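PDB 4EEI: adenylosuccinate lyase from Francisella tularensis subsp. tularensis SCHU S4, which probably catalyses the release of fumarate from adenylosuccinate, giving AMP, and the matching cleavage of a succinylated imidazole carboxamide nucleotide in purine biosynthesis. Local coordinates for residues V26-L31 against K86-G91; T93-I98 against T211-R216; I98-S103 against V178-A183. All coordinates share one frame; numbering follows the deposited sequence. Where two conformers were deposited one is given.

Contact 1 (V26-L31 against K86-G91)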
loop_
_atom_site.group_PDB
_atom_site.type_symbol
_atom_site.label_atom_id
_atom_site.label_comp_id
_atom_site.label_asym_id
_atom_site.label_seq_id
_atom_site.Cartn_x
_atom_site.Cartn_y
_atom_site.Cartn_z
ATOM N N VAL B 26 18.051 -29.846 2.929
ATOM C CA VAL B 26 18.349 -29.186 4.199
ATOM C C VAL B 26 18.428 -30.166 5.373
ATOM O O VAL B 26 19.347 -30.078 6.202
ATOM C CB VAL B 26 17.327 -28.067 4.472
ATOM C CG1 VAL B 26 17.582 -27.420 5.814
ATOM C CG2 VAL B 26 17.403 -27.035 3.363
ATOM N N GLU B 27 17.476 -31.095 5.453
ATOM C CA GLU B 27 17.510 -32.126 6.496
ATOM C C GLU B 27 18.801 -32.941 6.420
ATOM O O GLU B 27 19.375 -33.317 7.444
ATOM C CB GLU B 27 16.323 -33.092 6.361
ATOM C CG GLU B 27 14.946 -32.509 6.682
ATOM C CD GLU B 27 14.620 -32.503 8.176
ATOM O OE1 GLU B 27 15.537 -32.708 9.008
ATOM O OE2 GLU B 27 13.433 -32.292 8.521
ATOM N N LEU B 28 19.257 -33.219 5.206
ATOM C CA LEU B 28 20.423 -34.081 5.036
ATOM C C LEU B 28 21.706 -33.308 5.282
ATOM O O LEU B 28 22.729 -33.889 5.629
ATOM C CB LEU B 28 20.428 -34.711 3.643
ATOM C CG LEU B 28 19.283 -35.688 3.409
ATOM C CD1 LEU B 28 19.335 -36.251 1.996
ATOM C CD2 LEU B 28 19.348 -36.800 4.447
ATOM N N ALA B 29 21.652 -31.992 5.097
ATOM C CA ALA B 29 22.810 -31.149 5.401
ATOM C C ALA B 29 23.122 -31.158 6.899
ATOM O O ALA B 29 24.276 -31.360 7.302
ATOM C CB ALA B 29 22.591 -29.728 4.902
ATOM N N ILE B 30 22.105 -30.936 7.731
ATOM C CA ILE B 30 22.325 -30.972 9.175
ATOM C C ILE B 30 22.613 -32.407 9.640
ATOM O O ILE B 30 23.430 -32.628 10.536
ATOM C CB ILE B 30 21.153 -30.325 9.964
ATOM C CG1 ILE B 30 21.499 -30.231 11.451
ATOM C CG2 ILE B 30 19.850 -31.094 9.762
ATOM C CD1 ILE B 30 22.746 -29.412 11.721
ATOM N N LEU B 31 21.974 -33.389 9.013
ATOM C CA LEU B 31 22.205 -34.783 9.398
ATOM C C LEU B 31 23.655 -35.174 9.138
ATOM O O LEU B 31 24.279 -35.851 9.954
ATOM C CB LEU B 31 21.250 -35.724 8.653
ATOM C CG LEU B 31 21.324 -37.221 8.974
ATOM C CD1 LEU B 31 20.975 -37.503 10.426
ATOM C CD2 LEU B 31 20.406 -38.021 8.044
ATOM N N LYS B 86 16.641 -42.926 12.441
ATOM C CA LYS B 86 16.670 -42.508 13.843
ATOM C C LYS B 86 17.019 -41.033 14.083
ATOM O O LYS B 86 16.385 -40.360 14.905
ATOM C CB LYS B 86 17.622 -43.390 14.647
ATOM C CG LYS B 86 17.701 -42.985 16.097
ATOM C CD LYS B 86 18.312 -44.067 16.967
ATOM C CE LYS B 86 18.158 -43.690 18.424
ATOM N NZ LYS B 86 18.701 -44.704 19.374
ATOM N N PHE B 87 18.032 -40.537 13.382
ATOM C CA PHE B 87 18.504 -39.184 13.632
ATOM C C PHE B 87 17.976 -38.196 12.604
ATOM O O PHE B 87 18.416 -37.047 12.551
ATOM C CB PHE B 87 20.031 -39.151 13.707
ATOM C CG PHE B 87 20.586 -39.821 14.935
ATOM C CD1 PHE B 87 21.245 -41.041 14.847
ATOM C CD2 PHE B 87 20.424 -39.242 16.180
ATOM C CE1 PHE B 87 21.748 -41.657 15.979
ATOM C CE2 PHE B 87 20.923 -39.851 17.313
ATOM C CZ PHE B 87 21.585 -41.062 17.215
ATOM N N PHE B 88 17.021 -38.639 11.794
ATOM C CA PHE B 88 16.386 -37.738 10.847
ATOM C C PHE B 88 15.623 -36.680 11.638
ATOM O O PHE B 88 14.885 -37.003 12.573
ATOM C CB PHE B 88 15.450 -38.492 9.901
ATOM C CG PHE B 88 15.081 -37.710 8.670
ATOM C CD1 PHE B 88 15.973 -37.603 7.611
ATOM C CD2 PHE B 88 13.852 -37.067 8.576
ATOM C CE1 PHE B 88 15.645 -36.880 6.468
ATOM C CE2 PHE B 88 13.512 -36.341 7.437
ATOM C CZ PHE B 88 14.412 -36.246 6.383
ATOM N N HIS B 89 15.843 -35.418 11.283
ATOM C CA HIS B 89 15.195 -34.296 11.960
ATOM C C HIS B 89 15.511 -34.281 13.459
ATOM O O HIS B 89 14.615 -34.241 14.300
ATOM C CB HIS B 89 13.685 -34.336 11.722
ATOM C CG HIS B 89 13.000 -33.029 11.966
ATOM N ND1 HIS B 89 12.887 -32.057 10.994
ATOM C CD2 HIS B 89 12.392 -32.533 13.068
ATOM C CE1 HIS B 89 12.238 -31.017 11.489
ATOM N NE2 HIS B 89 11.928 -31.281 12.746
ATOM N N PHE B 90 16.795 -34.316 13.786
ATOM C CA PHE B 90 17.220 -34.363 15.169
ATOM C C PHE B 90 17.714 -32.983 15.585
ATOM O O PHE B 90 18.524 -32.378 14.881
ATOM C CB PHE B 90 18.330 -35.407 15.311
ATOM C CG PHE B 90 18.800 -35.620 16.714
ATOM C CD1 PHE B 90 19.895 -34.924 17.201
ATOM C CD2 PHE B 90 18.173 -36.541 17.537
ATOM C CE1 PHE B 90 20.348 -35.131 18.487
ATOM C CE2 PHE B 90 18.619 -36.752 18.834
ATOM C CZ PHE B 90 19.710 -36.042 19.311
ATOM N N GLY B 91 17.203 -32.472 16.701
ATOM C CA GLY B 91 17.685 -31.214 17.255
ATOM C C GLY B 91 17.120 -29.955 16.608
ATOM O O GLY B 91 17.018 -28.910 17.260
HETATM O O HOH W 1 17.746 -34.223 9.601
#

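Contact 2 (T93-I98 against T211-R216). With AMP (adenosine monophosphate), chain O; SIN (succinic acid), chain S.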
loop_
_atom_site.group_PDB
_atom_site.type_symbol
_atom_site.label_atom_id
_atom_site.label_comp_id
_atom_site.label_asym_id
_atom_site.label_seq_id
_atom_site.Cartn_x
_atom_site.Cartn_y
_atom_site.Cartn_z
ATOM N N THR B 93 14.313 -27.388 14.802
ATOM C CA THR B 93 12.894 -27.066 14.866
ATOM C C THR B 93 12.365 -27.118 13.424
ATOM O O THR B 93 13.160 -27.014 12.480
ATOM C CB THR B 93 12.677 -25.672 15.515
ATOM O OG1 THR B 93 11.292 -25.485 15.824
ATOM C CG2 THR B 93 13.147 -24.568 14.585
ATOM N N SER B 94 11.057 -27.314 13.230
ATOM C CA SER B 94 10.514 -27.378 11.866
ATOM C C SER B 94 10.975 -26.211 10.992
ATOM O O SER B 94 11.332 -26.402 9.833
ATOM C CB SER B 94 8.979 -27.453 11.863
ATOM O OG SER B 94 8.517 -28.603 12.541
ATOM N N SER B 95 10.995 -25.003 11.544
ATOM C CA SER B 95 11.326 -23.851 10.713
ATOM C C SER B 95 12.818 -23.701 10.392
ATOM O O SER B 95 13.175 -22.928 9.508
ATOM C CB SER B 95 10.739 -22.560 11.293
ATOM O OG SER B 95 9.359 -22.476 11.004
ATOM N N ASP B 96 13.690 -24.420 11.097
ATOM C CA ASP B 96 15.084 -24.489 10.663
ATOM C C ASP B 96 15.082 -25.105 9.273
ATOM O O ASP B 96 15.833 -24.699 8.389
ATOM C CB ASP B 96 15.917 -25.393 11.583
ATOM C CG ASP B 96 16.265 -24.745 12.917
ATOM O OD1 ASP B 96 16.388 -23.506 12.987
ATOM O OD2 ASP B 96 16.439 -25.501 13.901
ATOM N N ILE B 97 14.220 -26.096 9.081
ATOM C CA ILE B 97 14.149 -26.783 7.797
ATOM C C ILE B 97 13.383 -25.951 6.772
ATOM O O ILE B 97 13.850 -25.744 5.648
ATOM C CB ILE B 97 13.492 -28.170 7.932
ATOM C CG1 ILE B 97 14.196 -29.009 9.004
ATOM C CG2 ILE B 97 13.482 -28.893 6.585
ATOM C CD1 ILE B 97 15.699 -29.207 8.772
ATOM N N ILE B 98 12.205 -25.471 7.155
ATOM C CA ILE B 98 11.350 -24.726 6.224
ATOM C C ILE B 98 12.042 -23.482 5.688
ATOM O O ILE B 98 12.063 -23.248 4.480
ATOM C CB ILE B 98 10.044 -24.268 6.896
ATOM C CG1 ILE B 98 9.218 -25.465 7.349
ATOM C CG2 ILE B 98 9.231 -23.390 5.952
ATOM C CD1 ILE B 98 8.081 -25.096 8.297
ATOM N N THR B 211 15.642 -16.789 15.293
ATOM C CA THR B 211 14.738 -17.182 16.361
ATOM C C THR B 211 14.345 -18.643 16.180
ATOM O O THR B 211 15.174 -19.466 15.799
ATOM C CB THR B 211 13.479 -16.295 16.406
ATOM O OG1 THR B 211 12.889 -16.220 15.103
ATOM C CG2 THR B 211 13.834 -14.895 16.879
ATOM N N GLN B 212 13.044 -18.898 16.204
ATOM C CA GLN B 212 12.538 -20.110 15.595
ATOM C C GLN B 212 12.730 -19.947 14.092
ATOM O O GLN B 212 13.009 -20.909 13.381
ATOM C CB GLN B 212 11.065 -20.330 15.930
ATOM C CG GLN B 212 10.502 -21.624 15.364
ATOM C CD GLN B 212 9.295 -22.124 16.130
ATOM O OE1 GLN B 212 8.159 -21.966 15.689
ATOM N NE2 GLN B 212 9.537 -22.734 17.284
ATOM N N VAL B 213 12.552 -18.717 13.619
ATOM C CA VAL B 213 12.539 -18.421 12.193
ATOM C C VAL B 213 13.730 -17.558 11.792
ATOM O O VAL B 213 14.395 -16.966 12.641
ATOM C CB VAL B 213 11.243 -17.705 11.776
ATOM C CG1 VAL B 213 10.042 -18.611 11.995
ATOM C CG2 VAL B 213 11.086 -16.405 12.550
ATOM N N ILE B 214 13.990 -17.491 10.491
ATOM C CA ILE B 214 14.879 -16.479 9.932
ATOM C C ILE B 214 14.058 -15.198 9.847
ATOM O O ILE B 214 12.885 -15.250 9.467
ATOM C CB ILE B 214 15.340 -16.920 8.537
ATOM C CG1 ILE B 214 16.423 -18.000 8.666
ATOM C CG2 ILE B 214 15.840 -15.743 7.710
ATOM C CD1 ILE B 214 16.913 -18.542 7.333
ATOM N N PRO B 215 14.647 -14.046 10.221
ATOM C CA PRO B 215 13.839 -12.813 10.246
ATOM C C PRO B 215 13.349 -12.410 8.855
ATOM O O PRO B 215 14.063 -12.576 7.858
ATOM C CB PRO B 215 14.801 -11.757 10.827
ATOM C CG PRO B 215 16.191 -12.330 10.597
ATOM C CD PRO B 215 16.026 -13.824 10.704
ATOM N N ARG B 216 12.129 -11.889 8.790
ATOM C CA ARG B 216 11.473 -11.695 7.499
ATOM C C ARG B 216 11.896 -10.445 6.747
ATOM O O ARG B 216 11.423 -10.217 5.627
ATOM C CB ARG B 216 9.947 -11.743 7.661
ATOM C CG ARG B 216 9.307 -12.991 7.042
ATOM C CD ARG B 216 9.925 -14.274 7.600
ATOM N NE ARG B 216 9.513 -15.465 6.846
ATOM C CZ ARG B 216 10.017 -16.680 7.042
ATOM N NH1 ARG B 216 10.955 -16.869 7.962
ATOM N NH2 ARG B 216 9.584 -17.705 6.326
HETATM P P AMP O . -0.407 -22.582 7.096
HETATM O O1P AMP O . -1.515 -23.044 6.186
HETATM O O2P AMP O . -0.825 -21.548 8.109
HETATM O O3P AMP O . 0.888 -22.272 6.390
HETATM O "O5'" AMP O . -0.062 -23.880 7.982
HETATM C "C5'" AMP O . 1.100 -23.908 8.810
HETATM C "C4'" AMP O . 1.456 -25.353 9.138
HETATM O "O4'" AMP O . 2.618 -25.397 9.971
HETATM C "C3'" AMP O . 0.334 -26.038 9.901
HETATM O "O3'" AMP O . 0.089 -27.317 9.315
HETATM C "C2'" AMP O . 0.864 -26.221 11.306
HETATM O "O2'" AMP O . 0.427 -27.462 11.863
HETATM C "C1'" AMP O . 2.370 -26.209 11.120
HETATM N N9 AMP O . 3.049 -25.660 12.318
HETATM C C8 AMP O . 2.490 -25.472 13.526
HETATM N N7 AMP O . 3.387 -24.959 14.403
HETATM C C5 AMP O . 4.553 -24.815 13.749
HETATM C C6 AMP O . 5.910 -24.327 14.083
HETATM N N6 AMP O . 6.204 -23.881 15.326
HETATM N N1 AMP O . 6.839 -24.345 13.104
HETATM C C2 AMP O . 6.558 -24.787 11.864
HETATM N N3 AMP O . 5.350 -25.242 11.492
HETATM C C4 AMP O . 4.324 -25.280 12.375
HETATM C C1 SIN S . 6.041 -25.201 18.037
HETATM O O1 SIN S . 4.892 -25.165 18.526
HETATM O O2 SIN S . 7.005 -24.563 18.513
HETATM C C2 SIN S . 6.268 -26.055 16.811
HETATM C C3 SIN S . 7.644 -26.704 16.878
HETATM C C4 SIN S . 7.880 -27.503 15.619
HETATM O O3 SIN S . 9.020 -27.970 15.413
HETATM O O4 SIN S . 6.926 -27.666 14.830
#

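Contact 3 (I98-S103 against V178-A183). With EDO (1,2-ethanediol), chain P.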
loop_
_atom_site.group_PDB
_atom_site.type_symbol
_atom_site.label_atom_id
_atom_site.label_comp_id
_atom_site.label_asym_id
_atom_site.label_seq_id
_atom_site.Cartn_x
_atom_site.Cartn_y
_atom_site.Cartn_z
ATOM N N ILE B 98 12.205 -25.471 7.155
ATOM C CA ILE B 98 11.350 -24.726 6.224
ATOM C C ILE B 98 12.042 -23.482 5.688
ATOM O O ILE B 98 12.063 -23.248 4.480
ATOM C CB ILE B 98 10.044 -24.268 6.896
ATOM C CG1 ILE B 98 9.218 -25.465 7.349
ATOM C CG2 ILE B 98 9.231 -23.390 5.952
ATOM C CD1 ILE B 98 8.081 -25.096 8.297
ATOM N N ASP B 99 12.591 -22.676 6.589
ATOM C CA ASP B 99 13.159 -21.395 6.197
ATOM C C ASP B 99 14.465 -21.561 5.433
ATOM O O ASP B 99 14.743 -20.799 4.514
ATOM C CB ASP B 99 13.348 -20.480 7.419
ATOM C CG ASP B 99 12.032 -19.901 7.937
ATOM O OD1 ASP B 99 10.965 -20.135 7.315
ATOM O OD2 ASP B 99 12.072 -19.192 8.968
ATOM N N SER B 100 15.268 -22.549 5.809
ATOM C CA SER B 100 16.503 -22.800 5.083
ATOM C C SER B 100 16.199 -23.316 3.679
ATOM O O SER B 100 16.850 -22.933 2.707
ATOM C CB SER B 100 17.399 -23.768 5.859
ATOM O OG SER B 100 17.834 -23.173 7.073
ATOM N N ALA B 101 15.183 -24.165 3.559
ATOM C CA ALA B 101 14.810 -24.679 2.251
ATOM C C ALA B 101 14.180 -23.566 1.422
ATOM O O ALA B 101 14.354 -23.515 0.206
ATOM C CB ALA B 101 13.870 -25.872 2.383
ATOM N N LEU B 102 13.450 -22.671 2.079
ATOM C CA LEU B 102 12.833 -21.545 1.374
ATOM C C LEU B 102 13.913 -20.660 0.763
ATOM O O LEU B 102 13.747 -20.142 -0.334
ATOM C CB LEU B 102 11.968 -20.732 2.338
ATOM C CG LEU B 102 11.309 -19.469 1.802
ATOM C CD1 LEU B 102 10.427 -19.808 0.614
ATOM C CD2 LEU B 102 10.479 -18.828 2.901
ATOM N N SER B 103 15.030 -20.501 1.470
ATOM C CA SER B 103 16.143 -19.720 0.929
ATOM C C SER B 103 16.679 -20.338 -0.343
ATOM O O SER B 103 17.106 -19.621 -1.248
ATOM C CB SER B 103 17.274 -19.584 1.943
ATOM O OG SER B 103 16.869 -18.762 3.017
ATOM N N VAL B 178 20.776 -19.325 6.008
ATOM C CA VAL B 178 20.101 -20.500 6.539
ATOM C C VAL B 178 20.224 -20.500 8.061
ATOM O O VAL B 178 20.994 -19.715 8.631
ATOM C CB VAL B 178 20.676 -21.796 5.945
ATOM C CG1 VAL B 178 20.432 -21.842 4.434
ATOM C CG2 VAL B 178 22.162 -21.886 6.251
ATOM N N GLN B 179 19.464 -21.366 8.726
ATOM C CA GLN B 179 19.556 -21.473 10.177
ATOM C C GLN B 179 19.438 -22.922 10.614
ATOM O O GLN B 179 18.660 -23.689 10.049
ATOM C CB GLN B 179 18.461 -20.641 10.865
ATOM C CG GLN B 179 17.031 -21.055 10.466
ATOM C CD GLN B 179 16.008 -20.815 11.569
ATOM O OE1 GLN B 179 16.363 -20.506 12.704
ATOM N NE2 GLN B 179 14.729 -20.967 11.236
ATOM N N PHE B 180 20.217 -23.296 11.622
ATOM C CA PHE B 180 19.998 -24.558 12.311
ATOM C C PHE B 180 20.203 -24.286 13.796
ATOM O O PHE B 180 21.191 -24.718 14.391
ATOM C CB PHE B 180 20.965 -25.635 11.804
ATOM C CG PHE B 180 20.831 -25.933 10.331
ATOM C CD1 PHE B 180 19.947 -26.905 9.885
ATOM C CD2 PHE B 180 21.603 -25.253 9.396
ATOM C CE1 PHE B 180 19.819 -27.190 8.530
ATOM C CE2 PHE B 180 21.487 -25.532 8.023
ATOM C CZ PHE B 180 20.593 -26.499 7.596
ATOM N N SER B 181 19.266 -23.544 14.385
ATOM C CA SER B 181 19.445 -23.019 15.733
ATOM C C SER B 181 18.468 -23.612 16.752
ATOM O O SER B 181 18.542 -23.309 17.938
ATOM C CB SER B 181 19.335 -21.490 15.717
ATOM O OG SER B 181 18.137 -21.061 15.095
ATOM N N GLY B 182 17.545 -24.451 16.298
ATOM C CA GLY B 182 16.623 -25.080 17.227
ATOM C C GLY B 182 15.425 -24.204 17.565
ATOM O O GLY B 182 15.240 -23.131 16.985
ATOM N N ALA B 183 14.627 -24.674 18.520
ATOM C CA ALA B 183 13.293 -24.143 18.818
ATOM C C ALA B 183 13.145 -22.617 18.830
ATOM O O ALA B 183 12.220 -22.090 18.221
ATOM C CB ALA B 183 12.779 -24.736 20.132
HETATM C C1 EDO P . 14.544 -16.287 3.195
HETATM O O1 EDO P . 14.818 -15.192 4.090
HETATM C C2 EDO P . 14.028 -17.498 3.973
HETATM O O2 EDO P . 15.019 -17.899 4.925
#

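Contact 1 (V26-L31 against K86-G91)
Glu27 and His89 form a histidine-carboxylate hydrogen bond that ties a loop, residues 86-91, to the flank of helix 16-33. His89 ND1 donates to Glu27 OE2 over a short 2.5 Å; the N-H...O angle is 166°, and the acceptor lies in the plane of the imidazole. OE2 receives this bond on its syn lone pair, the side of the other carboxylate oxygen. The glutamate chain bends to get there, its chi2 of -83° swinging CD away from an extended path. A water completes the grip: it donates to Glu27 OE1 (2.7 Å) and to the helix carbonyl Glu27 O. The same water accepts from His89 N at 2.8 Å, so one molecule joins side chain, helix backbone and loop backbone.

Packing against Phe88 adjoins this polar link. Glu27 crosses the Phe88 side chain at about a right angle, with CB 3.7 Å from Phe88 CZ and OE1 over one face of the ring. The apolar contacts come from two leucines: Leu28 CD2 meets the ring at its edge, 4.2 Å from Phe88 CE1, and one turn beyond Glu27, Leu31 CD1 packs against Phe87 CB at 3.8 Å. Glu27 and His89 also touch Cys73 of helix 68-77 and Ile97 of helix 94-131, and Leu28 and Leu31 lie against Ile47 of helix 43-50.

Contact 2 (T93-I98 against T211-R216)
Thr93 and Gln212 cross their side chains at about a right angle, the threonine at the start of a helix and the glutamine reaching past it into the active site. Gln212 CG stands anti to the backbone N (chi1 -177°) and the chain runs on extended, passing Thr93 CG2 at 4.0 Å from CG and leaving NE2 3.6 Å from Thr93 OG1. Its amide faces both ligands. OE1 accepts from AMP N6 at 2.8 Å and also from Arg301; NE2 donates to Ala183 O and makes a weak, 3.4 Å bond to O2 of the succinate. Partners on both its oxygen and its nitrogen would hold the amide in one orientation.

This is the active site of a lyase 1 family enzyme, built at the N-terminus of helix 94-131 and shared between subunits: the succinate also bonds Ser140 of the second subunit, and AMP bonds Tyr5 of the third. Thr93 is the N-cap residue, and its backbone N donates to Asp96 OD2 at 3.0 Å, approaching from above the carboxylate plane. Asp96 in turn accepts from the backbone of Ser181 and Gly182. Ser94 grips the other end of the succinate, its N donating to O3 at 3.1 Å (168°) and its OG to O4 at 2.9 Å, where the positive end of the helix probably helps to hold the carboxylate. Ser95 faces the 211-216 loop instead: its CB rests 3.5 Å from Gln212 O, and its OG, beside Val213 CG1, is hydrogen-bonded to Arg301.

Contact 3 (I98-S103 against V178-A183)
Ser100 receives the backbone of Gln179 where residues 178-183 come up against helix 94-131, part of the mainly helical fold of this lyase 1 family protein. The serine OG lies anti to its own carbonyl carbon, beside the backbone N. From there it accepts from Gln179 N at 2.9 Å in an almost straight bond, the angle at the hydrogen being 170°, and gives its own proton to Asp96 O one turn back. A single hydroxyl thus links a helix carbonyl to the amide of a loop that has no regular structure of its own.

Val178 fits closely against the same serine, with CB 3.4 Å from Ser100 OG and CG1 3.9 Å from Ser100 CB. The side chain of Gln179 starts with a chi1 of 59°, which sets CG between the backbone N and the carbonyl carbon, the crowded position; beyond CG the chain is extended and reaches toward Asp99. Its amide comes to lie within 23° of the plane of the Asp99 carboxylate, yet the two groups do not pair. NE2 stays 3.9 Å from Asp99 OD2 and donates to Gln212 O, with a weak second bond to Ser95 O, while OD2 takes a salt bridge from Arg216 and a hydrogen bond from Ile214 N. Gln179 NE2 and Asp99 OD2 thus both find partners in residues 211-216.

Phe180 turns its ring to the helices instead, among Val26 and Ile30 of helix 16-33 and Ala198 and Leu202 of helix 192-202; its CZ is 4.4 Å from Ser100 OG. At the solvent molecule bound nearby, a 1,2-ethanediol probably left from crystallisation, O2 donates to Asp99 O at 2.9 Å.

How the contacts relate
Helix 94-131 carries one side of contacts 2 and 3, and contact 1 packs against it. Contacts 2 and 3 use successive turns at its start, share Ile98 and have centres only about 5 Å apart; contact 1 closes earlier in the chain, its centre about 15 Å from that of contact 2 and 12 Å from that of contact 3. Contact 3 is nested inside the long loop closed by contact 2. Contact 1 adjoins both: Ile97 CG1 lies 3.4 Å from Glu27 OE2, and Val26 CG1 lies 3.5 Å from Phe180 CE1. The loop leading into the helix and two later loops are thereby gathered round its start, beside the AMP and succinate.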